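Importin-95 (Chaetomium thermophilum, PDB 4XRI) probably serves as an importin-beta nuclear transport receptor, carrying protein cargo into the nucleus and binding a small GTPase such as Ran. Local coordinates at residues V369-I374 and G406-V411; C361-A366 and F400-D405; Q379-N384 and D394-A399. The protein carries 2 engineered substitutions. All blocks are in the same frame, centred on the assembly; numbering follows the deposited sequence.

Interaction 1 (V369-I374 and G406-V411); sequences VGSTII and GPEEKV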
ATOM      1  N   VAL A 369      -4.609  10.710  20.718  1.00 37.04           N
ATOM      2  CA  VAL A 369      -4.737  11.517  21.930  1.00 47.83           C
ATOM      3  C   VAL A 369      -3.475  11.544  22.787  1.00 50.74           C
ATOM      4  O   VAL A 369      -3.373  12.336  23.722  1.00 47.43           O
ATOM      5  CB  VAL A 369      -5.905  11.025  22.808  1.00 50.37           C
ATOM      6  CG1 VAL A 369      -7.129  10.758  21.950  1.00 43.84           C
ATOM      7  CG2 VAL A 369      -5.511   9.775  23.584  1.00 36.11           C
ATOM      8  N   GLY A 370      -2.522  10.676  22.472  1.00 53.49           N
ATOM      9  CA  GLY A 370      -1.256  10.650  23.180  1.00 48.62           C
ATOM     10  C   GLY A 370      -1.351  10.257  24.645  1.00 49.02           C
ATOM     11  O   GLY A 370      -1.923   9.225  24.991  1.00 47.18           O
ATOM     12  N   SER A 371      -0.785  11.096  25.508  1.00 47.79           N
ATOM     13  CA  SER A 371      -0.655  10.793  26.934  1.00 46.31           C
ATOM     14  C   SER A 371      -1.992  10.693  27.662  1.00 50.82           C
ATOM     15  O   SER A 371      -2.075  10.090  28.733  1.00 56.60           O
ATOM     16  CB  SER A 371       0.216  11.853  27.614  1.00 47.08           C
ATOM     17  OG  SER A 371       1.523  11.863  27.068  1.00 53.06           O
ATOM     18  N   THR A 372      -3.031  11.287  27.084  1.00 49.28           N
ATOM     19  CA  THR A 372      -4.362  11.284  27.688  1.00 51.33           C
ATOM     20  C   THR A 372      -4.893   9.859  27.876  1.00 47.76           C
ATOM     21  O   THR A 372      -5.675   9.590  28.790  1.00 50.08           O
ATOM     22  CB  THR A 372      -5.360  12.098  26.830  1.00 55.89           C
ATOM     23  OG1 THR A 372      -4.851  13.423  26.635  1.00 53.66           O
ATOM     24  CG2 THR A 372      -6.726  12.181  27.503  1.00 53.54           C
ATOM     25  N   ILE A 373      -4.447   8.946  27.020  1.00 46.07           N
ATOM     26  CA  ILE A 373      -4.939   7.570  27.034  1.00 42.27           C
ATOM     27  C   ILE A 373      -4.303   6.724  28.140  1.00 44.60           C
ATOM     28  O   ILE A 373      -4.802   5.650  28.476  1.00 44.81           O
ATOM     29  CB  ILE A 373      -4.684   6.877  25.679  1.00 46.48           C
ATOM     30  CG1 ILE A 373      -5.648   5.706  25.483  1.00 47.12           C
ATOM     31  CG2 ILE A 373      -3.231   6.421  25.568  1.00 39.59           C
ATOM     32  CD1 ILE A 373      -5.527   5.048  24.129  1.00 43.27           C
ATOM     33  N   ILE A 374      -3.211   7.214  28.713  1.00 41.55           N
ATOM     34  CA  ILE A 374      -2.405   6.406  29.627  1.00 41.05           C
ATOM     35  C   ILE A 374      -3.088   6.040  30.962  1.00 54.95           C
ATOM     36  O   ILE A 374      -3.050   4.874  31.360  1.00 53.88           O
ATOM     37  CB  ILE A 374      -1.065   7.106  29.919  1.00 46.84           C
ATOM     38  CG1 ILE A 374      -0.176   7.063  28.676  1.00 41.59           C
ATOM     39  CG2 ILE A 374      -0.362   6.459  31.098  1.00 50.36           C
ATOM     40  CD1 ILE A 374       1.050   7.937  28.773  1.00 49.02           C
ATOM     41  N   GLY A 406       2.505   6.726  20.173  1.00 49.52           N
ATOM     42  CA  GLY A 406       1.581   7.842  20.257  1.00 40.54           C
ATOM     43  C   GLY A 406       1.927   8.887  21.303  1.00 54.07           C
ATOM     44  O   GLY A 406       2.268  10.017  20.957  1.00 58.95           O
ATOM     45  N   PRO A 407       1.822   8.523  22.591  1.00 53.41           N
ATOM     46  CA  PRO A 407       2.106   9.478  23.668  1.00 54.99           C
ATOM     47  C   PRO A 407       3.577   9.869  23.751  1.00 61.09           C
ATOM     48  O   PRO A 407       4.426   9.239  23.121  1.00 54.93           O
ATOM     49  CB  PRO A 407       1.673   8.726  24.933  1.00 55.48           C
ATOM     50  CG  PRO A 407       1.667   7.291  24.550  1.00 54.22           C
ATOM     51  CD  PRO A 407       1.288   7.253  23.108  1.00 50.06           C
ATOM     52  N   GLU A 408       3.862  10.909  24.529  1.00 64.87           N
ATOM     53  CA  GLU A 408       5.225  11.388  24.709  1.00 75.27           C
ATOM     54  C   GLU A 408       6.117  10.301  25.281  1.00 71.68           C
ATOM     55  O   GLU A 408       5.776   9.674  26.286  1.00 68.40           O
ATOM     56  CB  GLU A 408       5.250  12.614  25.622  1.00 86.79           C
ATOM     57  CG  GLU A 408       4.511  13.811  25.068  1.00 98.48           C
ATOM     58  CD  GLU A 408       4.487  14.966  26.043  1.00109.34           C
ATOM     59  OE1 GLU A 408       4.841  14.754  27.223  1.00109.56           O
ATOM     60  OE2 GLU A 408       4.114  16.084  25.631  1.00114.22           O
ATOM     61  N   GLU A 409       7.254  10.078  24.628  1.00 68.42           N
ATOM     62  CA  GLU A 409       8.226   9.094  25.084  1.00 73.67           C
ATOM     63  C   GLU A 409       8.573   9.341  26.544  1.00 75.40           C
ATOM     64  O   GLU A 409       8.551   8.420  27.356  1.00 80.40           O
ATOM     65  CB  GLU A 409       9.490   9.133  24.222  1.00 81.20           C
ATOM     66  CG  GLU A 409      10.653   8.354  24.815  1.00 91.83           C
ATOM     67  CD  GLU A 409      11.525   7.701  23.763  1.00102.87           C
ATOM     68  OE1 GLU A 409      11.677   8.279  22.665  1.00102.09           O
ATOM     69  OE2 GLU A 409      12.051   6.601  24.035  1.00111.07           O
ATOM     70  N   LYS A 410       8.853  10.602  26.866  1.00 74.75           N
ATOM     71  CA  LYS A 410       9.191  11.019  28.225  1.00 82.10           C
ATOM     72  C   LYS A 410       8.179  10.538  29.260  1.00 82.79           C
ATOM     73  O   LYS A 410       8.550  10.139  30.364  1.00 86.48           O
ATOM     74  CB  LYS A 410       9.305  12.542  28.295  1.00 91.05           C
ATOM     75  CG  LYS A 410      10.489  13.114  27.528  1.00 96.46           C
ATOM     76  CD  LYS A 410      10.556  14.627  27.660  1.00 97.69           C
ATOM     77  CE  LYS A 410      11.767  15.193  26.936  1.00 95.19           C
ATOM     78  NZ  LYS A 410      11.831  16.678  27.028  1.00 93.01           N
ATOM     79  N   VAL A 411       6.901  10.568  28.899  1.00 83.03           N
ATOM     80  CA  VAL A 411       5.850  10.124  29.806  1.00 78.26           C
ATOM     81  C   VAL A 411       5.852   8.602  29.950  1.00 66.06           C
ATOM     82  O   VAL A 411       5.602   8.068  31.032  1.00 58.78           O
ATOM     83  CB  VAL A 411       4.457  10.589  29.330  1.00 79.76           C
ATOM     84  CG1 VAL A 411       3.386  10.156  30.320  1.00 81.39           C
ATOM     85  CG2 VAL A 411       4.434  12.099  29.164  1.00 79.36           C
TER

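Interaction 2 (C361-A366 and F400-D405); sequences CLQLYA and FGAIMD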
ATOM      1  N   CYS A 361      -8.404  -0.066  17.038  1.00 39.15           N
ATOM      2  CA  CYS A 361      -8.937   1.210  17.501  1.00 36.04           C
ATOM      3  C   CYS A 361      -8.086   1.790  18.625  1.00 38.71           C
ATOM      4  O   CYS A 361      -7.787   2.986  18.635  1.00 42.84           O
ATOM      5  CB  CYS A 361     -10.388   1.039  17.969  1.00 34.16           C
ATOM      6  SG  CYS A 361     -11.263   2.585  18.300  1.00 45.07           S
ATOM      7  N   LEU A 362      -7.703   0.935  19.569  1.00 37.99           N
ATOM      8  CA  LEU A 362      -6.907   1.355  20.717  1.00 42.32           C
ATOM      9  C   LEU A 362      -5.556   1.913  20.279  1.00 43.18           C
ATOM     10  O   LEU A 362      -5.097   2.931  20.797  1.00 42.17           O
ATOM     11  CB  LEU A 362      -6.708   0.188  21.683  1.00 36.19           C
ATOM     12  CG  LEU A 362      -6.053   0.532  23.019  1.00 47.90           C
ATOM     13  CD1 LEU A 362      -6.824   1.648  23.711  1.00 47.96           C
ATOM     14  CD2 LEU A 362      -5.976  -0.698  23.911  1.00 46.67           C
ATOM     15  N   GLN A 363      -4.930   1.236  19.320  1.00 43.03           N
ATOM     16  CA  GLN A 363      -3.684   1.708  18.718  1.00 45.70           C
ATOM     17  C   GLN A 363      -3.848   3.105  18.136  1.00 42.86           C
ATOM     18  O   GLN A 363      -3.083   4.015  18.451  1.00 44.06           O
ATOM     19  CB  GLN A 363      -3.210   0.748  17.625  1.00 51.64           C
ATOM     20  CG  GLN A 363      -2.334  -0.382  18.123  1.00 58.78           C
ATOM     21  CD  GLN A 363      -1.567  -1.047  16.995  1.00 72.27           C
ATOM     22  OE1 GLN A 363      -1.804  -0.764  15.820  1.00 77.92           O
ATOM     23  NE2 GLN A 363      -0.638  -1.929  17.346  1.00 70.52           N
ATOM     24  N   LEU A 364      -4.855   3.258  17.281  1.00 45.33           N
ATOM     25  CA  LEU A 364      -5.172   4.541  16.662  1.00 46.36           C
ATOM     26  C   LEU A 364      -5.513   5.601  17.702  1.00 42.00           C
ATOM     27  O   LEU A 364      -5.172   6.775  17.542  1.00 41.74           O
ATOM     28  CB  LEU A 364      -6.336   4.386  15.681  1.00 45.43           C
ATOM     29  CG  LEU A 364      -6.092   3.539  14.431  1.00 45.66           C
ATOM     30  CD1 LEU A 364      -7.402   3.307  13.691  1.00 43.41           C
ATOM     31  CD2 LEU A 364      -5.077   4.211  13.520  1.00 42.07           C
ATOM     32  N   TYR A 365      -6.190   5.180  18.767  1.00 39.69           N
ATOM     33  CA  TYR A 365      -6.580   6.092  19.832  1.00 37.37           C
ATOM     34  C   TYR A 365      -5.354   6.661  20.539  1.00 40.29           C
ATOM     35  O   TYR A 365      -5.316   7.843  20.885  1.00 40.04           O
ATOM     36  CB  TYR A 365      -7.486   5.382  20.842  1.00 39.30           C
ATOM     37  CG  TYR A 365      -8.638   6.233  21.329  1.00 42.67           C
ATOM     38  CD1 TYR A 365      -8.426   7.285  22.212  1.00 39.33           C
ATOM     39  CD2 TYR A 365      -9.938   5.992  20.897  1.00 37.07           C
ATOM     40  CE1 TYR A 365      -9.476   8.069  22.652  1.00 36.42           C
ATOM     41  CE2 TYR A 365     -10.993   6.768  21.336  1.00 41.29           C
ATOM     42  CZ  TYR A 365     -10.755   7.804  22.212  1.00 37.70           C
ATOM     43  OH  TYR A 365     -11.804   8.580  22.646  1.00 36.82           O
ATOM     44  N   ALA A 366      -4.355   5.808  20.747  1.00 39.50           N
ATOM     45  CA  ALA A 366      -3.118   6.212  21.407  1.00 41.81           C
ATOM     46  C   ALA A 366      -2.363   7.237  20.569  1.00 46.91           C
ATOM     47  O   ALA A 366      -1.770   8.177  21.098  1.00 48.90           O
ATOM     48  CB  ALA A 366      -2.242   5.001  21.675  1.00 38.06           C
ATOM     49  N   PHE A 400      -1.222  -2.709  26.971  1.00 41.05           N
ATOM     50  CA  PHE A 400       0.044  -2.079  27.326  1.00 48.08           C
ATOM     51  C   PHE A 400       0.891  -1.816  26.085  1.00 48.13           C
ATOM     52  O   PHE A 400       1.374  -0.703  25.868  1.00 54.09           O
ATOM     53  CB  PHE A 400       0.815  -2.954  28.310  1.00 45.82           C
ATOM     54  CG  PHE A 400       1.945  -2.244  28.989  1.00 51.89           C
ATOM     55  CD1 PHE A 400       3.254  -2.642  28.787  1.00 56.11           C
ATOM     56  CD2 PHE A 400       1.697  -1.178  29.835  1.00 55.10           C
ATOM     57  CE1 PHE A 400       4.296  -1.991  29.423  1.00 59.40           C
ATOM     58  CE2 PHE A 400       2.731  -0.521  30.470  1.00 59.50           C
ATOM     59  CZ  PHE A 400       4.035  -0.928  30.264  1.00 58.58           C
ATOM     60  N   GLY A 401       1.058  -2.849  25.266  1.00 43.82           N
ATOM     61  CA  GLY A 401       1.791  -2.716  24.023  1.00 49.21           C
ATOM     62  C   GLY A 401       1.093  -1.787  23.050  1.00 49.53           C
ATOM     63  O   GLY A 401       1.746  -1.057  22.307  1.00 42.34           O
ATOM     64  N   ALA A 402      -0.237  -1.805  23.067  1.00 47.78           N
ATOM     65  CA  ALA A 402      -1.043  -1.048  22.106  1.00 45.64           C
ATOM     66  C   ALA A 402      -0.849   0.469  22.180  1.00 45.52           C
ATOM     67  O   ALA A 402      -0.985   1.160  21.170  1.00 44.17           O
ATOM     68  CB  ALA A 402      -2.518  -1.383  22.292  1.00 43.79           C
ATOM     69  N   ILE A 403      -0.535   0.987  23.364  1.00 41.67           N
ATOM     70  CA  ILE A 403      -0.432   2.433  23.553  1.00 48.31           C
ATOM     71  C   ILE A 403       1.004   2.955  23.528  1.00 52.98           C
ATOM     72  O   ILE A 403       1.255   4.103  23.896  1.00 48.94           O
ATOM     73  CB  ILE A 403      -1.070   2.876  24.886  1.00 47.76           C
ATOM     74  CG1 ILE A 403      -0.310   2.283  26.076  1.00 53.74           C
ATOM     75  CG2 ILE A 403      -2.544   2.503  24.925  1.00 40.61           C
ATOM     76  CD1 ILE A 403      -0.635   2.946  27.401  1.00 62.68           C
ATOM     77  N   MET A 404       1.940   2.120  23.095  1.00 45.72           N
ATOM     78  CA  MET A 404       3.348   2.510  23.096  1.00 51.16           C
ATOM     79  C   MET A 404       3.666   3.535  22.011  1.00 53.89           C
ATOM     80  O   MET A 404       4.534   4.388  22.185  1.00 56.67           O
ATOM     81  CB  MET A 404       4.239   1.279  22.935  1.00 47.63           C
ATOM     82  CG  MET A 404       4.371   0.474  24.215  1.00 47.46           C
ATOM     83  SD  MET A 404       4.999   1.488  25.568  1.00 59.00           S
ATOM     84  CE  MET A 404       4.483   0.520  26.980  1.00 66.92           C
ATOM     85  N   ASP A 405       2.958   3.454  20.892  1.00 52.17           N
ATOM     86  CA  ASP A 405       3.150   4.414  19.813  1.00 49.01           C
ATOM     87  C   ASP A 405       2.083   5.501  19.871  1.00 52.98           C
ATOM     88  O   ASP A 405       0.903   5.238  19.649  1.00 57.97           O
ATOM     89  CB  ASP A 405       3.129   3.710  18.453  1.00 42.95           C
ATOM     90  CG  ASP A 405       3.287   4.675  17.289  1.00 49.85           C
ATOM     91  OD1 ASP A 405       3.755   5.813  17.503  1.00 55.75           O
ATOM     92  OD2 ASP A 405       2.944   4.289  16.152  1.00 54.31           O
TER

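Interaction 3 (Q379-N384 and D394-A399); sequences QFVEHN and DAAVSA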
ATOM      1  N   GLN A 379      -4.661   1.782  34.484  1.00 41.15           N
ATOM      2  CA  GLN A 379      -5.607   1.296  35.482  1.00 47.79           C
ATOM      3  C   GLN A 379      -6.083  -0.103  35.116  1.00 50.60           C
ATOM      4  O   GLN A 379      -6.184  -0.983  35.970  1.00 50.01           O
ATOM      5  CB  GLN A 379      -6.807   2.237  35.612  1.00 50.61           C
ATOM      6  CG  GLN A 379      -7.811   1.793  36.660  1.00 60.17           C
ATOM      7  CD  GLN A 379      -9.064   2.646  36.678  1.00 66.22           C
ATOM      8  OE1 GLN A 379      -9.425   3.265  35.676  1.00 69.28           O
ATOM      9  NE2 GLN A 379      -9.735   2.685  37.824  1.00 62.60           N
ATOM     10  N   PHE A 380      -6.364  -0.298  33.832  1.00 45.58           N
ATOM     11  CA  PHE A 380      -6.842  -1.580  33.327  1.00 44.62           C
ATOM     12  C   PHE A 380      -5.765  -2.658  33.389  1.00 41.94           C
ATOM     13  O   PHE A 380      -6.042  -3.802  33.751  1.00 51.44           O
ATOM     14  CB  PHE A 380      -7.340  -1.421  31.888  1.00 38.32           C
ATOM     15  CG  PHE A 380      -7.827  -2.699  31.266  1.00 45.38           C
ATOM     16  CD1 PHE A 380      -9.137  -3.110  31.435  1.00 41.51           C
ATOM     17  CD2 PHE A 380      -6.980  -3.477  30.494  1.00 48.83           C
ATOM     18  CE1 PHE A 380      -9.592  -4.279  30.857  1.00 45.09           C
ATOM     19  CE2 PHE A 380      -7.428  -4.649  29.916  1.00 44.88           C
ATOM     20  CZ  PHE A 380      -8.737  -5.050  30.096  1.00 48.23           C
ATOM     21  N   VAL A 381      -4.540  -2.288  33.026  1.00 43.25           N
ATOM     22  CA  VAL A 381      -3.427  -3.232  32.997  1.00 45.77           C
ATOM     23  C   VAL A 381      -3.069  -3.705  34.402  1.00 46.73           C
ATOM     24  O   VAL A 381      -2.812  -4.888  34.620  1.00 48.82           O
ATOM     25  CB  VAL A 381      -2.175  -2.616  32.330  1.00 45.43           C
ATOM     26  CG1 VAL A 381      -0.979  -3.551  32.457  1.00 41.50           C
ATOM     27  CG2 VAL A 381      -2.453  -2.311  30.871  1.00 40.17           C
ATOM     28  N   GLU A 382      -3.062  -2.779  35.356  1.00 46.45           N
ATOM     29  CA  GLU A 382      -2.757  -3.126  36.741  1.00 56.70           C
ATOM     30  C   GLU A 382      -3.821  -4.050  37.328  1.00 56.51           C
ATOM     31  O   GLU A 382      -3.506  -4.995  38.053  1.00 57.96           O
ATOM     32  CB  GLU A 382      -2.625  -1.867  37.604  1.00 64.38           C
ATOM     33  CG  GLU A 382      -1.416  -1.002  37.280  1.00 73.34           C
ATOM     34  CD  GLU A 382      -1.059  -0.051  38.410  1.00 82.31           C
ATOM     35  OE1 GLU A 382      -1.101  -0.478  39.584  1.00 95.03           O
ATOM     36  OE2 GLU A 382      -0.739   1.124  38.128  1.00 77.23           O
ATOM     37  N   HIS A 383      -5.079  -3.776  37.000  1.00 49.07           N
ATOM     38  CA  HIS A 383      -6.201  -4.565  37.502  1.00 55.56           C
ATOM     39  C   HIS A 383      -6.201  -6.005  36.996  1.00 54.00           C
ATOM     40  O   HIS A 383      -6.666  -6.909  37.690  1.00 50.69           O
ATOM     41  CB  HIS A 383      -7.534  -3.912  37.113  1.00 67.51           C
ATOM     42  CG  HIS A 383      -7.837  -2.650  37.856  1.00 81.07           C
ATOM     43  ND1 HIS A 383      -9.023  -1.964  37.701  1.00 82.05           N
ATOM     44  CD2 HIS A 383      -7.112  -1.942  38.757  1.00 87.57           C
ATOM     45  CE1 HIS A 383      -9.017  -0.893  38.472  1.00 85.11           C
ATOM     46  NE2 HIS A 383      -7.867  -0.858  39.125  1.00 88.55           N
ATOM     47  N   ASN A 384      -5.687  -6.215  35.788  1.00 51.86           N
ATOM     48  CA  ASN A 384      -5.934  -7.463  35.074  1.00 48.95           C
ATOM     49  C   ASN A 384      -4.708  -8.298  34.722  1.00 48.63           C
ATOM     50  O   ASN A 384      -4.844  -9.408  34.209  1.00 46.88           O
ATOM     51  CB  ASN A 384      -6.695  -7.157  33.788  1.00 51.81           C
ATOM     52  CG  ASN A 384      -8.131  -6.766  34.047  1.00 54.55           C
ATOM     53  OD1 ASN A 384      -8.865  -7.485  34.720  1.00 53.94           O
ATOM     54  ND2 ASN A 384      -8.537  -5.617  33.526  1.00 54.39           N
ATOM     55  N   ASP A 394      -4.304 -11.515  28.900  1.00 50.30           N
ATOM     56  CA  ASP A 394      -3.992 -11.269  27.499  1.00 50.99           C
ATOM     57  C   ASP A 394      -4.398  -9.857  27.098  1.00 46.11           C
ATOM     58  O   ASP A 394      -3.661  -9.167  26.395  1.00 46.69           O
ATOM     59  CB  ASP A 394      -4.693 -12.290  26.602  1.00 45.95           C
ATOM     60  CG  ASP A 394      -4.398 -12.070  25.132  1.00 47.87           C
ATOM     61  OD1 ASP A 394      -3.338 -12.535  24.665  1.00 47.24           O
ATOM     62  OD2 ASP A 394      -5.227 -11.440  24.442  1.00 52.14           O
ATOM     63  N   ALA A 395      -5.575  -9.434  27.547  1.00 43.43           N
ATOM     64  CA  ALA A 395      -6.063  -8.088  27.267  1.00 43.72           C
ATOM     65  C   ALA A 395      -5.140  -7.041  27.874  1.00 45.94           C
ATOM     66  O   ALA A 395      -4.855  -6.011  27.260  1.00 40.33           O
ATOM     67  CB  ALA A 395      -7.476  -7.916  27.796  1.00 41.60           C
ATOM     68  N   ALA A 396      -4.664  -7.327  29.083  1.00 40.35           N
ATOM     69  CA  ALA A 396      -3.826  -6.396  29.827  1.00 41.38           C
ATOM     70  C   ALA A 396      -2.498  -6.132  29.120  1.00 46.11           C
ATOM     71  O   ALA A 396      -2.109  -4.979  28.933  1.00 40.39           O
ATOM     72  CB  ALA A 396      -3.577  -6.920  31.235  1.00 47.10           C
ATOM     73  N   VAL A 397      -1.805  -7.200  28.733  1.00 43.53           N
ATOM     74  CA  VAL A 397      -0.525  -7.060  28.046  1.00 48.50           C
ATOM     75  C   VAL A 397      -0.722  -6.454  26.658  1.00 47.77           C
ATOM     76  O   VAL A 397       0.092  -5.650  26.207  1.00 41.40           O
ATOM     77  CB  VAL A 397       0.221  -8.414  27.925  1.00 52.61           C
ATOM     78  CG1 VAL A 397       0.625  -8.914  29.303  1.00 54.31           C
ATOM     79  CG2 VAL A 397      -0.627  -9.448  27.213  1.00 52.26           C
ATOM     80  N   SER A 398      -1.812  -6.831  25.994  1.00 41.47           N
ATOM     81  CA  SER A 398      -2.137  -6.298  24.675  1.00 45.66           C
ATOM     82  C   SER A 398      -2.311  -4.790  24.741  1.00 43.63           C
ATOM     83  O   SER A 398      -1.730  -4.048  23.944  1.00 41.94           O
ATOM     84  CB  SER A 398      -3.410  -6.944  24.120  1.00 41.68           C
ATOM     85  OG  SER A 398      -3.208  -8.316  23.836  1.00 42.06           O
ATOM     86  N   ALA A 399      -3.114  -4.348  25.703  1.00 36.17           N
ATOM     87  CA  ALA A 399      -3.379  -2.929  25.904  1.00 46.77           C
ATOM     88  C   ALA A 399      -2.096  -2.148  26.140  1.00 48.47           C
ATOM     89  O   ALA A 399      -1.905  -1.071  25.583  1.00 53.95           O
ATOM     90  CB  ALA A 399      -4.333  -2.734  27.073  1.00 41.50           C
TER

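Interaction 1 (V369-I374 and G406-V411)
The flat group at the centre of this contact is the peptide between Gly370 and Ser371, and the Pro407 ring lies over one of its faces. Pro407 CB sits almost straight above the plane, 3.4 Å from Gly370 C. The same CB is 3.5 Å from Ser371 N, so it lies over the C-N bond, nearer its carbon end. Pro407 CG leans to the carbonyl end of the peptide, 4.1 Å from Gly370 O. The setting is the alpha-helical HEAT-repeat solenoid of importin beta, where two inter-helix turns meet near the surface. One turn follows helix 354-369; the other leads into helix 409-425.

The backbones come very close, with Gly370 CA and Pro407 CA 3.6 Å apart. Gly370 breaks the helix with a positive phi of 65°, and no side chain stands between its CA and the proline. After it, residues 371-373 make a short 3-10 turn, which brings Ile374 round to the same side. Glu408 is the N-cap residue of the next helix, and Val411 lies in its first turn.

No hydrogen bond joins the segments, and the contact is mainly van der Waals. Ile374 is the buried member. Its CG1 is anti to the carbonyl carbon (chi1 -71°), and its side chain crosses those of Pro407 and Val411 obliquely, touching with CD1. CD1 is 4.0 Å from Pro407 CB. Leu412 and Ile415 of helix 409-425 also touch Ile374, so the isoleucine belongs to a larger apolar layer. Ser371 is partly exposed; its OG lies 3.6 Å from Val411 CG2. The other branch of this valine, CG1, is anti to the backbone N (chi1 -178°) and meets Ile374 CD1 at 3.6 Å.

Interaction 2 (C361-A366 and F400-D405)
Gly401 O is the best-held polar atom here, gripped by two hydrogen bonds. One comes from Met404 N at 3.3 Å, in the turn that ends helix 390-402. The other comes from Arg444 NE of helix 432-449. Arg444 NH2 adds a weak bond to the next carbonyl, Ala402 O. The guanidinium group thus sits at the C-terminal end of the helix, where its positive charge probably offsets the partial negative charge of the last carbonyls.

Segment 361-366 packs against the same helix end but offers it no hydrogen bond. It brings Leu362, Gln363 and Ala366. Leu362 has CG anti to the backbone N (chi1 -172°), which sends its CD2 branch against Ala402 CB at 3.9 Å. Gln363 uses its aliphatic part: CG lies 3.7 Å from Ala402 O, while NE2 bonds weakly to Tyr359 OH.

One turn later, Ala366 CB points into the place where the helix unwinds. It lies 3.7 Å from Ile403 CA and also 3.7 Å from Asp405 O. The backbone puts Ile403 CB beside Ala366 CB. Its chi1 of 64° leaves CG2 beside the backbone N, facing Ala366, and carries CG1 away.

Behind the contact, Met404 CE lies 3.5 Å above the plane of the Phe400 ring, shifted toward its rim. That pair packs on Ile445 of helix 432-449. The contact joins helix 354-369 to the end of helix 390-402, the next helix but one in the HEAT-repeat array.

Gln363 CA and Ala402 CA are 5.1 Å apart, as are Ala366 CA and Ile403 CA; the small alanines allow this. CH3 and CH2 groups meet a helix end, so cohesion between the segments comes from van der Waals packing; Arg444, outside both, provides the polar hold on the carbonyls.

Interaction 3 (Q379-N384 and D394-A399)
Val381 and Ala396 form the tight part of this contact. Their CA atoms are 4.5 Å apart, the closest pair of CA atoms between the two segments. Val381 has CG2 anti to the carbonyl carbon, and this methyl presses on Ala396 O at 3.3 Å. In return Ala396 CB lies against the last turn of helix 374-384, 3.9 Å from Asn384 C.

Phe380 packs less closely. Its ring meets Ala395 edge-on: CZ is 3.9 Å from Ala395 CB, which lies near the ring plane. Asn384 ND2 sits 3.1 Å above one ring face, offset toward the rim, and bonds weakly to Phe380 O. Leu337 of helix 324-340 also touches Phe380.

The solvent side is quite different. Gln379, Glu382 and His383 are exposed and touch nothing of the segment 394-399.

Along helix 390-402, Ser398 OG bonds to Asp394 O at 2.7 Å, a carbonyl that also accepts from Ser398 N. Helix 432-449 covers this part. The buried Asp394 carboxylate is held by Ser437 and Gln343.

Small alanines let the axes of segments 379-384 and 394-399 pass at 8.4 Å, with an angle of 146° between their directions. Such a roughly antiparallel pair of consecutive helices, joined by a short connection, is typical of HEAT-repeat proteins.

How the interactions relate
The three contacts form a continuous patch in one part of the solenoid. Interactions 1 and 2 have centres about 10 Å apart. Ile373 of the 369-374 turn joins them: its CD1 lies 3.7 Å from Leu362 CD1 and reaches Tyr365 and Ala366. Interactions 2 and 3 share helix 390-402, with centres about 12 Å apart. Leu362 CD2 bridges them, 4.0 Å from Ala399 CA. Interactions 1 and 3 do not touch; their centres are about 17 Å apart. In sequence, interaction 3 is nested within the loops closed by both others, whereas the segments of interactions 1 and 2 alternate.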